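Local atomic coordinates of UPF0403 protein yphP (Bacillus subtilis, PDB entry 3FHK), a protein that acts as a dithiol bacilliredoxin, removing bacillithiol from S-bacillithiolated proteins through a CXC active-site motif, and has protein disulfide isomerase activity. Residues A26-L31 with P65-A70; V51-S54 with C58-G61; A94-Y99 with A111-K116; S106-A111 with H125-H130. The protein carries 2 engineered substitutions. All coordinates share one frame; numbering follows the deposited sequence. Where two conformers were deposited one is given.

Overall arrangement
The four contacts hang on one mixed sheet of the thioredoxin superfamily. Contacts 1 and 2 both use helix 57-73, their centres about 10 Å apart, and contact 2 lies in the chain between the two segments of contact 1. Contacts 3 and 4 follow later, interleaved along the chain and sharing Ala111 of strand 109-114. That strand neighbours strand 47-53, and contacts 2 and 4 sit about 8 Å apart, centre to centre, bringing the CXC helix start beside cis-Pro108. Contact 3 packs helix 90-97 on the face of the sheet opposite helix 57-73, its centre about 17 Å from that of contact 2. The redox site thus gathers at the junction of contacts 2 and 4.

Contact 1: A26-L31 with P65-A70; sequences AGFEEL and PAATQA
Ala26 and Thr68 bring their CA atoms to 6.5 Å where the loop that follows helix 2-24 runs past the middle of helix 57-73. Gly27, at positive phi, is the C-prime residue of the Schellman motif that ends helix 2-24, and the chain then turns Phe28 toward helix 57-73. The Phe28 ring carries most of the meeting. Its CE1 lies 3.9 Å from CG2 of Thr68, an oblique approach, while its CZ end comes to Ala67, where the carbonyl O stands at the ring edge, near its plane, and CB is 4.3 Å from CZ. With chi1 at 64°, Thr68 turns OG1 back to the carbonyl of Arg64 in its own helix and presents CG2 to the Phe28 ring and to Ala26, whose CB is 3.9 Å from CG2. A threonine suits this place because one branch settles its polar atom on the helix and the other is an apolar methyl; Ala67 is small enough for the helix to come close to the ring. Leu23, Leu49, Val51 and Thr83 also touch Phe28. No hydrogen bond crosses between the segments, so the loop and the helix are joined here by apolar packing and depend on fit of shape.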
loop_
_atom_site.group_PDB
_atom_site.type_symbol
_atom_site.label_atom_id
_atom_site.label_comp_id
_atom_site.label_asym_id
_atom_site.label_seq_id
_atom_site.Cartn_x
_atom_site.Cartn_y
_atom_site.Cartn_z
ATOM N N ALA A 26 7.104 12.041 29.153
ATOM C CA ALA A 26 8.108 12.804 29.880
ATOM C C ALA A 26 7.518 14.108 30.437
ATOM O O ALA A 26 8.247 15.029 30.798
ATOM C CB ALA A 26 9.296 13.092 28.989
ATOM N N GLY A 27 6.196 14.181 30.514
ATOM C CA GLY A 27 5.554 15.343 31.093
ATOM C C GLY A 27 5.270 16.484 30.117
ATOM O O GLY A 27 4.718 17.490 30.526
ATOM N N PHE A 28 5.642 16.343 28.841
ATOM C CA PHE A 28 5.237 17.337 27.831
ATOM C C PHE A 28 3.772 17.150 27.469
ATOM O O PHE A 28 3.359 16.075 27.020
ATOM C CB PHE A 28 6.098 17.290 26.556
ATOM C CG PHE A 28 7.512 17.730 26.770
ATOM C CD1 PHE A 28 8.363 16.999 27.596
ATOM C CD2 PHE A 28 7.997 18.873 26.155
ATOM C CE1 PHE A 28 9.677 17.400 27.811
ATOM C CE2 PHE A 28 9.312 19.283 26.353
ATOM C CZ PHE A 28 10.153 18.548 27.186
ATOM N N GLU A 29 2.991 18.201 27.688
ATOM C CA GLU A 29 1.580 18.191 27.343
ATOM C C GLU A 29 1.357 18.375 25.849
ATOM O O GLU A 29 1.876 19.313 25.231
ATOM C CB GLU A 29 0.824 19.273 28.107
ATOM C CG GLU A 29 -0.629 19.379 27.693
ATOM C CD GLU A 29 -1.436 20.234 28.641
ATOM O OE1 GLU A 29 -1.101 20.250 29.844
ATOM O OE2 GLU A 29 -2.402 20.883 28.186
ATOM N N GLU A 30 0.572 17.470 25.282
ATOM C CA GLU A 30 0.179 17.543 23.884
ATOM C C GLU A 30 -0.873 18.621 23.666
ATOM O O GLU A 30 -1.872 18.669 24.373
ATOM C CB GLU A 30 -0.402 16.206 23.426
ATOM C CG GLU A 30 0.591 15.301 22.780
ATOM C CD GLU A 30 -0.070 14.191 21.996
ATOM O OE1 GLU A 30 -0.864 13.423 22.584
ATOM O OE2 GLU A 30 0.213 14.087 20.786
ATOM N N LEU A 31 -0.641 19.491 22.690
ATOM C CA LEU A 31 -1.708 20.361 22.210
ATOM C C LEU A 31 -2.002 19.939 20.787
ATOM O O LEU A 31 -1.212 20.176 19.887
ATOM C CB LEU A 31 -1.306 21.827 22.300
ATOM C CG LEU A 31 -0.801 22.201 23.700
ATOM C CD1 LEU A 31 0.070 23.442 23.644
ATOM C CD2 LEU A 31 -1.953 22.386 24.684
ATOM N N PRO A 65 15.137 13.637 22.253
ATOM C CA PRO A 65 16.021 13.214 23.348
ATOM C C PRO A 65 16.634 14.424 24.061
ATOM O O PRO A 65 16.734 14.433 25.293
ATOM C CB PRO A 65 17.112 12.401 22.638
ATOM C CG PRO A 65 16.534 12.033 21.294
ATOM C CD PRO A 65 15.526 13.076 20.946
ATOM N N ALA A 66 17.034 15.435 23.293
ATOM C CA ALA A 66 17.679 16.618 23.873
ATOM C C ALA A 66 16.721 17.390 24.763
ATOM O O ALA A 66 17.090 17.831 25.846
ATOM C CB ALA A 66 18.227 17.522 22.788
ATOM N N ALA A 67 15.487 17.535 24.298
ATOM C CA ALA A 67 14.476 18.295 25.015
ATOM C C ALA A 67 14.140 17.644 26.351
ATOM O O ALA A 67 14.051 18.321 27.374
ATOM C CB ALA A 67 13.222 18.421 24.168
ATOM N N THR A 68 13.926 16.334 26.337
ATOM C CA THR A 68 13.498 15.638 27.548
ATOM C C THR A 68 14.634 15.512 28.565
ATOM O O THR A 68 14.403 15.565 29.770
ATOM C CB THR A 68 12.872 14.250 27.234
ATOM O OG1 THR A 68 13.857 13.384 26.656
ATOM C CG2 THR A 68 11.701 14.410 26.266
ATOM N N GLN A 69 15.859 15.362 28.066
ATOM C CA GLN A 69 17.023 15.243 28.932
ATOM C C GLN A 69 17.431 16.586 29.531
ATOM O O GLN A 69 17.780 16.661 30.712
ATOM C CB GLN A 69 18.193 14.583 28.190
ATOM C CG GLN A 69 17.986 13.081 27.952
ATOM C CD GLN A 69 18.917 12.495 26.898
ATOM O OE1 GLN A 69 18.516 11.635 26.113
ATOM N NE2 GLN A 69 20.163 12.956 26.878
ATOM N N ALA A 70 17.383 17.646 28.728
ATOM C CA ALA A 70 17.736 18.969 29.229
ATOM C C ALA A 70 16.813 19.337 30.381
ATOM O O ALA A 70 17.244 19.870 31.408
ATOM C CB ALA A 70 17.651 20.022 28.104
#

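Contact 2: V51-S54 with C58-G61; sequences VVNS and CAAG
The methyl group of Ala59 points from the first turn of helix 57-73 toward Ser54, just past the end of strand 47-53. Its CB stands 3.2 Å from the carbonyl O of Ser54, a tight approach that suits the small side chain of alanine, and 4.0 Å from CB of the same residue. Ser54 sets its hydroxyl opposite its own backbone N (chi1 162°), where OG accepts the N-H of Cys56 in an ST turn that leads into the helix. The hydroxyl is thereby occupied in the loop, and carbon rather than oxygen is what the serine side chain offers to Ala59. Strand 47-53, helix 57-73 and strand 80-85 form a beta-alpha-beta unit, and the CXC motif, Cys56-Gly57-Cys58, spans the end of the connection between this strand and helix and the first residues of the helix, at the usual thioredoxin-fold position for redox cysteines. The side chain of Cys58 passes Ser54 without touching it and rests on Pro108. Asn53 comes up beside the methyl group with its amide, OD1 lying 4.2 Å from CB of Ala59. That oxygen is gripped by Arg64 NH1 and, weakly, by the backbone N of Ser54 at 2.8 Å, with an N-H...O angle of 146°; ND2 bonds to the carbonyl of Met19. Asparagine suits the spot because its buried amide can accept on one side and donate on the other. Arg64 NH1 also makes a weak bond to the Ser54 carbonyl, so one arginine of helix 57-73 holds both Asn53 and Ser54. Ala60, one residue on, touches Gly25 of the second subunit.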
loop_
_atom_site.group_PDB
_atom_site.type_symbol
_atom_site.label_atom_id
_atom_site.label_comp_id
_atom_site.label_asym_id
_atom_site.label_seq_id
_atom_site.Cartn_x
_atom_site.Cartn_y
_atom_site.Cartn_z
ATOM N N VAL A 51 8.019 22.218 22.212
ATOM C CA VAL A 51 8.709 21.405 21.225
ATOM C C VAL A 51 7.795 21.195 20.037
ATOM O O VAL A 51 6.673 20.701 20.170
ATOM C CB VAL A 51 9.139 20.042 21.786
ATOM C CG1 VAL A 51 9.764 19.186 20.680
ATOM C CG2 VAL A 51 10.109 20.237 22.943
ATOM N N VAL A 52 8.266 21.614 18.876
ATOM C CA VAL A 52 7.563 21.306 17.648
ATOM C C VAL A 52 8.083 19.983 17.128
ATOM O O VAL A 52 9.192 19.896 16.583
ATOM C CB VAL A 52 7.740 22.399 16.607
ATOM C CG1 VAL A 52 7.090 21.967 15.301
ATOM C CG2 VAL A 52 7.121 23.680 17.123
ATOM N N ASN A 53 7.270 18.953 17.327
ATOM C CA ASN A 53 7.665 17.585 17.060
ATOM C C ASN A 53 7.546 17.279 15.571
ATOM O O ASN A 53 6.983 18.076 14.819
ATOM C CB ASN A 53 6.806 16.635 17.900
ATOM C CG ASN A 53 7.474 15.291 18.136
ATOM O OD1 ASN A 53 8.605 15.057 17.701
ATOM N ND2 ASN A 53 6.769 14.396 18.818
ATOM N N SER A 54 8.089 16.137 15.151
ATOM C CA SER A 54 8.139 15.767 13.737
ATOM C C SER A 54 8.490 14.284 13.590
ATOM O O SER A 54 9.067 13.691 14.492
ATOM C CB SER A 54 9.180 16.624 13.004
ATOM O OG SER A 54 9.563 16.042 11.762
ATOM N N CYS A 58 15.795 13.347 12.568
ATOM C CA CYS A 58 16.520 14.228 13.471
ATOM C C CYS A 58 15.661 14.728 14.645
ATOM O O CYS A 58 16.193 15.198 15.650
ATOM C CB CYS A 58 17.179 15.376 12.715
ATOM S SG CYS A 58 16.139 16.789 12.570
ATOM N N ALA A 59 14.342 14.604 14.517
ATOM C CA ALA A 59 13.447 14.744 15.662
ATOM C C ALA A 59 13.664 13.581 16.633
ATOM O O ALA A 59 13.723 13.779 17.855
ATOM C CB ALA A 59 12.000 14.782 15.206
ATOM N N ALA A 60 13.775 12.374 16.073
ATOM C CA ALA A 60 13.998 11.138 16.839
ATOM C C ALA A 60 15.384 11.073 17.464
ATOM O O ALA A 60 15.534 10.700 18.626
ATOM C CB ALA A 60 13.787 9.904 15.939
ATOM N N GLY A 61 16.395 11.426 16.682
ATOM C CA GLY A 61 17.774 11.279 17.113
ATOM C C GLY A 61 18.338 12.447 17.899
ATOM O O GLY A 61 19.324 12.296 18.627
#

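Contact 3: A94-Y99 with A111-K116; sequences AKMREY and ALLKGK. With SO4 (sulfate ion), chain F.
One water is shared by the two segments, donating to the carbonyl O of Tyr99 at 3.2 Å and to the carbonyl O of Lys116 at 2.8 Å. Beside this bridge the two side chains cross: CD of Lys116 approaches the edge of the tyrosine ring, 3.9 Å from CE1. Lys116 has its CG wedged between its own N and carbonyl carbon (chi1 60°) and then runs out extended, so that CD passes the ring edge and NZ reaches Glu42 in a salt bridge. Tyr99 OH bonds to the other oxygen of Glu42, and both residue types suit the place, since each has an apolar shaft and a polar end. Deeper in, CE of Met96 meets CD2 of Leu113 tip to tip, though Met96 has two conformers and this touch is doubtful. The next residue, Arg97, takes no part in the packing against 111-116 and holds a sulfate, probably from the crystallisation liquor, in its guanidinium plane: NH1 bonds O4 at 2.8 Å and NH2 bonds O3 at 2.7 Å. NH2 also makes a weak bond to the carbonyl of Ser106. A leucine in place of Arg97 would probably leave the sulfate without this paired grip and the Ser106 carbonyl without its weak partner. The residues ending helix 90-97 thus meet the hairpin turn of strands 109-114 and 117-122 beside helix 34-43, at the margin of the helix layer on one face of a thioredoxin-like sheet.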
loop_
_atom_site.group_PDB
_atom_site.type_symbol
_atom_site.label_atom_id
_atom_site.label_comp_id
_atom_site.label_asym_id
_atom_site.label_seq_id
_atom_site.Cartn_x
_atom_site.Cartn_y
_atom_site.Cartn_z
ATOM N N ALA A 94 0.182 25.100 13.295
ATOM C CA ALA A 94 -0.030 26.384 12.607
ATOM C C ALA A 94 -0.432 27.487 13.588
ATOM O O ALA A 94 0.020 28.621 13.485
ATOM C CB ALA A 94 -1.084 26.251 11.492
ATOM N N LYS A 95 -1.281 27.128 14.543
ATOM C CA LYS A 95 -1.686 28.021 15.623
ATOM C C LYS A 95 -0.534 28.361 16.592
ATOM O O LYS A 95 -0.360 29.512 16.971
ATOM C CB LYS A 95 -2.875 27.410 16.376
ATOM C CG LYS A 95 -3.329 28.186 17.599
ATOM C CD LYS A 95 -3.616 29.631 17.252
ATOM C CE LYS A 95 -4.609 29.728 16.113
ATOM N NZ LYS A 95 -5.151 31.109 15.990
ATOM N N MET A 96 0.241 27.361 16.993
ATOM C CA MET A 96 1.387 27.634 17.852
ATOM C C MET A 96 2.363 28.576 17.150
ATOM O O MET A 96 2.863 29.532 17.748
ATOM C CB MET A 96 2.091 26.340 18.264
ATOM C CG MET A 96 3.150 26.523 19.341
ATOM S SD MET A 96 2.548 27.420 20.791
ATOM C CE MET A 96 4.086 27.765 21.603
ATOM N N ARG A 97 2.617 28.315 15.873
ATOM C CA ARG A 97 3.586 29.103 15.120
ATOM C C ARG A 97 3.185 30.576 15.004
ATOM O O ARG A 97 4.048 31.446 14.912
ATOM C CB ARG A 97 3.884 28.465 13.753
ATOM C CG ARG A 97 4.731 27.158 13.842
ATOM C CD ARG A 97 4.784 26.426 12.491
ATOM N NE ARG A 97 5.819 25.401 12.462
ATOM C CZ ARG A 97 5.909 24.437 11.544
ATOM N NH1 ARG A 97 5.015 24.339 10.563
ATOM N NH2 ARG A 97 6.891 23.546 11.614
ATOM N N GLU A 98 1.886 30.857 15.044
ATOM C CA GLU A 98 1.407 32.234 15.015
ATOM C C GLU A 98 1.986 33.068 16.157
ATOM O O GLU A 98 2.091 34.291 16.044
ATOM C CB GLU A 98 -0.116 32.275 15.079
ATOM C CG GLU A 98 -0.820 31.916 13.785
ATOM C CD GLU A 98 -2.327 31.971 13.929
ATOM O OE1 GLU A 98 -2.801 32.444 14.983
ATOM O OE2 GLU A 98 -3.039 31.541 13.000
ATOM N N TYR A 99 2.349 32.404 17.251
ATOM C CA TYR A 99 2.883 33.076 18.434
ATOM C C TYR A 99 4.387 33.326 18.327
ATOM O O TYR A 99 4.936 34.139 19.073
ATOM C CB TYR A 99 2.604 32.242 19.695
ATOM C CG TYR A 99 1.144 32.165 20.095
ATOM C CD1 TYR A 99 0.597 33.069 21.001
ATOM C CD2 TYR A 99 0.313 31.203 19.553
ATOM C CE1 TYR A 99 -0.747 33.007 21.359
ATOM C CE2 TYR A 99 -1.024 31.132 19.897
ATOM C CZ TYR A 99 -1.549 32.026 20.803
ATOM O OH TYR A 99 -2.879 31.930 21.139
ATOM N N ALA A 111 10.853 26.305 21.124
ATOM C CA ALA A 111 10.826 27.650 21.663
ATOM C C ALA A 111 10.739 27.654 23.179
ATOM O O ALA A 111 9.967 26.895 23.774
ATOM C CB ALA A 111 9.674 28.471 21.057
ATOM N N LEU A 112 11.561 28.508 23.786
ATOM C CA LEU A 112 11.456 28.868 25.189
ATOM C C LEU A 112 10.611 30.142 25.271
ATOM O O LEU A 112 10.960 31.171 24.672
ATOM C CB LEU A 112 12.845 29.135 25.773
ATOM C CG LEU A 112 13.169 28.649 27.194
ATOM C CD1 LEU A 112 14.167 29.577 27.876
ATOM C CD2 LEU A 112 11.926 28.492 28.054
ATOM N N LEU A 113 9.499 30.067 25.998
ATOM C CA LEU A 113 8.606 31.213 26.191
ATOM C C LEU A 113 8.733 31.808 27.580
ATOM O O LEU A 113 9.040 31.110 28.542
ATOM C CB LEU A 113 7.151 30.774 26.048
ATOM C CG LEU A 113 6.514 30.581 24.675
ATOM C CD1 LEU A 113 7.541 30.262 23.610
ATOM C CD2 LEU A 113 5.464 29.491 24.783
ATOM N N LYS A 114 8.485 33.108 27.675
ATOM C CA LYS A 114 8.155 33.754 28.938
ATOM C C LYS A 114 6.758 34.295 28.679
ATOM O O LYS A 114 6.560 35.054 27.730
ATOM C CB LYS A 114 9.132 34.889 29.240
ATOM C CG LYS A 114 8.784 35.726 30.464
ATOM C CD LYS A 114 9.659 35.393 31.669
ATOM C CE LYS A 114 9.208 34.117 32.365
ATOM N NZ LYS A 114 10.021 33.800 33.582
ATOM N N GLY A 115 5.783 33.879 29.484
ATOM C CA GLY A 115 4.391 34.069 29.117
ATOM C C GLY A 115 4.162 33.405 27.767
ATOM O O GLY A 115 4.479 32.226 27.585
ATOM N N LYS A 116 3.637 34.153 26.805
ATOM C CA LYS A 116 3.503 33.625 25.448
ATOM C C LYS A 116 4.506 34.255 24.466
ATOM O O LYS A 116 4.372 34.123 23.250
ATOM C CB LYS A 116 2.066 33.766 24.943
ATOM C CG LYS A 116 1.555 35.187 24.893
ATOM C CD LYS A 116 0.103 35.247 24.427
ATOM C CE LYS A 116 -0.293 36.672 24.046
ATOM N NZ LYS A 116 -1.643 36.729 23.407
HETATM S S SO4 F . 6.049 21.332 8.709
HETATM O O1 SO4 F . 6.359 21.559 7.303
HETATM O O2 SO4 F . 5.870 19.898 8.909
HETATM O O3 SO4 F . 7.181 21.836 9.488
HETATM O O4 SO4 F . 4.808 21.998 9.128
HETATM O O HOH W 1 3.079 35.591 21.243
#

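Contact 4: S106-A111 with H125-H130; sequences SSPSMA and HEIEGH
Ser109 and Ile127 stand with CA atoms 7.6 Å apart, where the start of strand 109-114, just after a cis peptide bond before Pro108, faces the loop that precedes helix 132-146. The loop is folded by a type II beta turn from Ile127 to His130, closed by the backbone bond from His130 N to Ile127 O, and Gly129 takes the positive phi that its third position demands. Ile127 does the touching. Its side chain extends fully (chi2 -179°) and drives CD1 into the strand start, 3.9 Å from the carbonyl O of Pro108 and 4.1 Å from CA of Ser109; CG of Pro108 lies 4.3 Å from the same methyl. Met110 crosses it at an angle and brings CE to 3.6 Å, the closest approach of the pair of segments, the bend at chi3 (-96°) curling the thioether end round to it. Isoleucine suits this buried place, long enough to reach the strand and wholly apolar. A cis-proline beside the redox cysteines is a hallmark of the thioredoxin fold, and here the Pro108 side chain touches both Cys56 and Cys58. The strand start is braced by Ser109 OG, which donates to the carbonyl O of Ser106 at 2.9 Å from well above the carbonyl plane; a small serine puts a donor within reach of the preceding loop. Across the contact, His130 NE2 bonds the carbonyl of His125 at 3.0 Å and ties the ring back to the loop, and ND1 links it to Glu134 of helix 132-146. Leu62 and Ile135 also touch Ile127, placing the methyl among helices 57-73 and 132-146.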
loop_
_atom_site.group_PDB
_atom_site.type_symbol
_atom_site.label_atom_id
_atom_site.label_comp_id
_atom_site.label_asym_id
_atom_site.label_seq_id
_atom_site.Cartn_x
_atom_site.Cartn_y
_atom_site.Cartn_z
ATOM N N SER A 106 9.644 25.673 10.912
ATOM C CA SER A 106 10.530 24.543 10.671
ATOM C C SER A 106 10.230 23.442 11.677
ATOM O O SER A 106 9.568 23.673 12.689
ATOM C CB SER A 106 12.008 24.952 10.734
ATOM O OG SER A 106 12.436 25.197 12.065
ATOM N N SER A 107 10.753 22.253 11.408
ATOM C CA SER A 107 10.341 21.051 12.119
ATOM C C SER A 107 11.465 20.014 12.042
ATOM O O SER A 107 11.947 19.706 10.949
ATOM C CB SER A 107 9.086 20.506 11.436
ATOM O OG SER A 107 8.527 19.437 12.156
ATOM N N PRO A 108 11.915 19.488 13.194
ATOM C CA PRO A 108 11.501 19.858 14.546
ATOM C C PRO A 108 12.066 21.220 14.886
ATOM O O PRO A 108 12.999 21.672 14.238
ATOM C CB PRO A 108 12.202 18.802 15.410
ATOM C CG PRO A 108 13.444 18.480 14.614
ATOM C CD PRO A 108 12.913 18.397 13.224
ATOM N N SER A 109 11.503 21.872 15.888
ATOM C CA SER A 109 12.087 23.109 16.380
ATOM C C SER A 109 11.634 23.289 17.821
ATOM O O SER A 109 10.774 22.550 18.298
ATOM C CB SER A 109 11.709 24.297 15.477
ATOM O OG SER A 109 10.300 24.470 15.393
ATOM N N MET A 110 12.216 24.248 18.525
ATOM C CA MET A 110 11.876 24.443 19.930
ATOM C C MET A 110 11.807 25.932 20.277
ATOM O O MET A 110 12.590 26.732 19.774
ATOM C CB MET A 110 12.892 23.729 20.818
ATOM C CG MET A 110 12.926 22.205 20.646
ATOM S SD MET A 110 14.150 21.382 21.701
ATOM C CE MET A 110 15.511 21.246 20.554
ATOM N N ALA A 111 10.853 26.305 21.124
ATOM C CA ALA A 111 10.826 27.650 21.663
ATOM C C ALA A 111 10.739 27.654 23.179
ATOM O O ALA A 111 9.967 26.895 23.774
ATOM C CB ALA A 111 9.674 28.471 21.057
ATOM N N HIS A 125 17.622 24.155 11.765
ATOM C CA HIS A 125 19.028 24.194 11.350
ATOM C C HIS A 125 19.983 24.278 12.533
ATOM O O HIS A 125 21.187 24.097 12.381
ATOM C CB HIS A 125 19.294 25.311 10.331
ATOM C CG HIS A 125 19.284 26.692 10.914
ATOM N ND1 HIS A 125 18.233 27.566 10.740
ATOM C CD2 HIS A 125 20.209 27.355 11.650
ATOM C CE1 HIS A 125 18.504 28.706 11.354
ATOM N NE2 HIS A 125 19.696 28.603 11.913
ATOM N N GLU A 126 19.430 24.525 13.716
ATOM C CA GLU A 126 20.212 24.598 14.941
ATOM C C GLU A 126 20.211 23.218 15.573
ATOM O O GLU A 126 20.896 22.960 16.571
ATOM C CB GLU A 126 19.590 25.608 15.900
ATOM C CG GLU A 126 20.576 26.560 16.539
ATOM C CD GLU A 126 20.972 27.689 15.616
ATOM O OE1 GLU A 126 20.428 28.802 15.772
ATOM O OE2 GLU A 126 21.816 27.464 14.726
ATOM N N ILE A 127 19.435 22.327 14.970
ATOM C CA ILE A 127 19.276 20.971 15.470
ATOM C C ILE A 127 19.898 19.952 14.520
ATOM O O ILE A 127 20.792 19.199 14.901
ATOM C CB ILE A 127 17.788 20.625 15.674
ATOM C CG1 ILE A 127 17.164 21.580 16.697
ATOM C CG2 ILE A 127 17.630 19.151 16.093
ATOM C CD1 ILE A 127 15.681 21.314 16.993
ATOM N N GLU A 128 19.414 19.931 13.285
ATOM C CA GLU A 128 19.951 19.037 12.276
ATOM C C GLU A 128 21.431 19.294 12.070
ATOM O O GLU A 128 21.874 20.443 12.077
ATOM C CB GLU A 128 19.219 19.230 10.955
ATOM C CG GLU A 128 19.844 18.483 9.790
ATOM C CD GLU A 128 18.899 18.400 8.616
ATOM O OE1 GLU A 128 18.346 19.449 8.218
ATOM O OE2 GLU A 128 18.701 17.280 8.096
ATOM N N GLY A 129 22.191 18.217 11.885
ATOM C CA GLY A 129 23.616 18.324 11.639
ATOM C C GLY A 129 24.458 18.570 12.878
ATOM O O GLY A 129 25.681 18.542 12.800
ATOM N N HIS A 130 23.815 18.812 14.019
ATOM C CA HIS A 130 24.531 18.975 15.288
ATOM C C HIS A 130 24.396 17.707 16.131
ATOM O O HIS A 130 23.615 16.817 15.798
ATOM C CB HIS A 130 23.983 20.172 16.079
ATOM C CG HIS A 130 23.930 21.437 15.292
ATOM N ND1 HIS A 130 24.834 22.461 15.465
ATOM C CD2 HIS A 130 23.090 21.838 14.306
ATOM C CE1 HIS A 130 24.550 23.441 14.626
ATOM N NE2 HIS A 130 23.499 23.086 13.912
#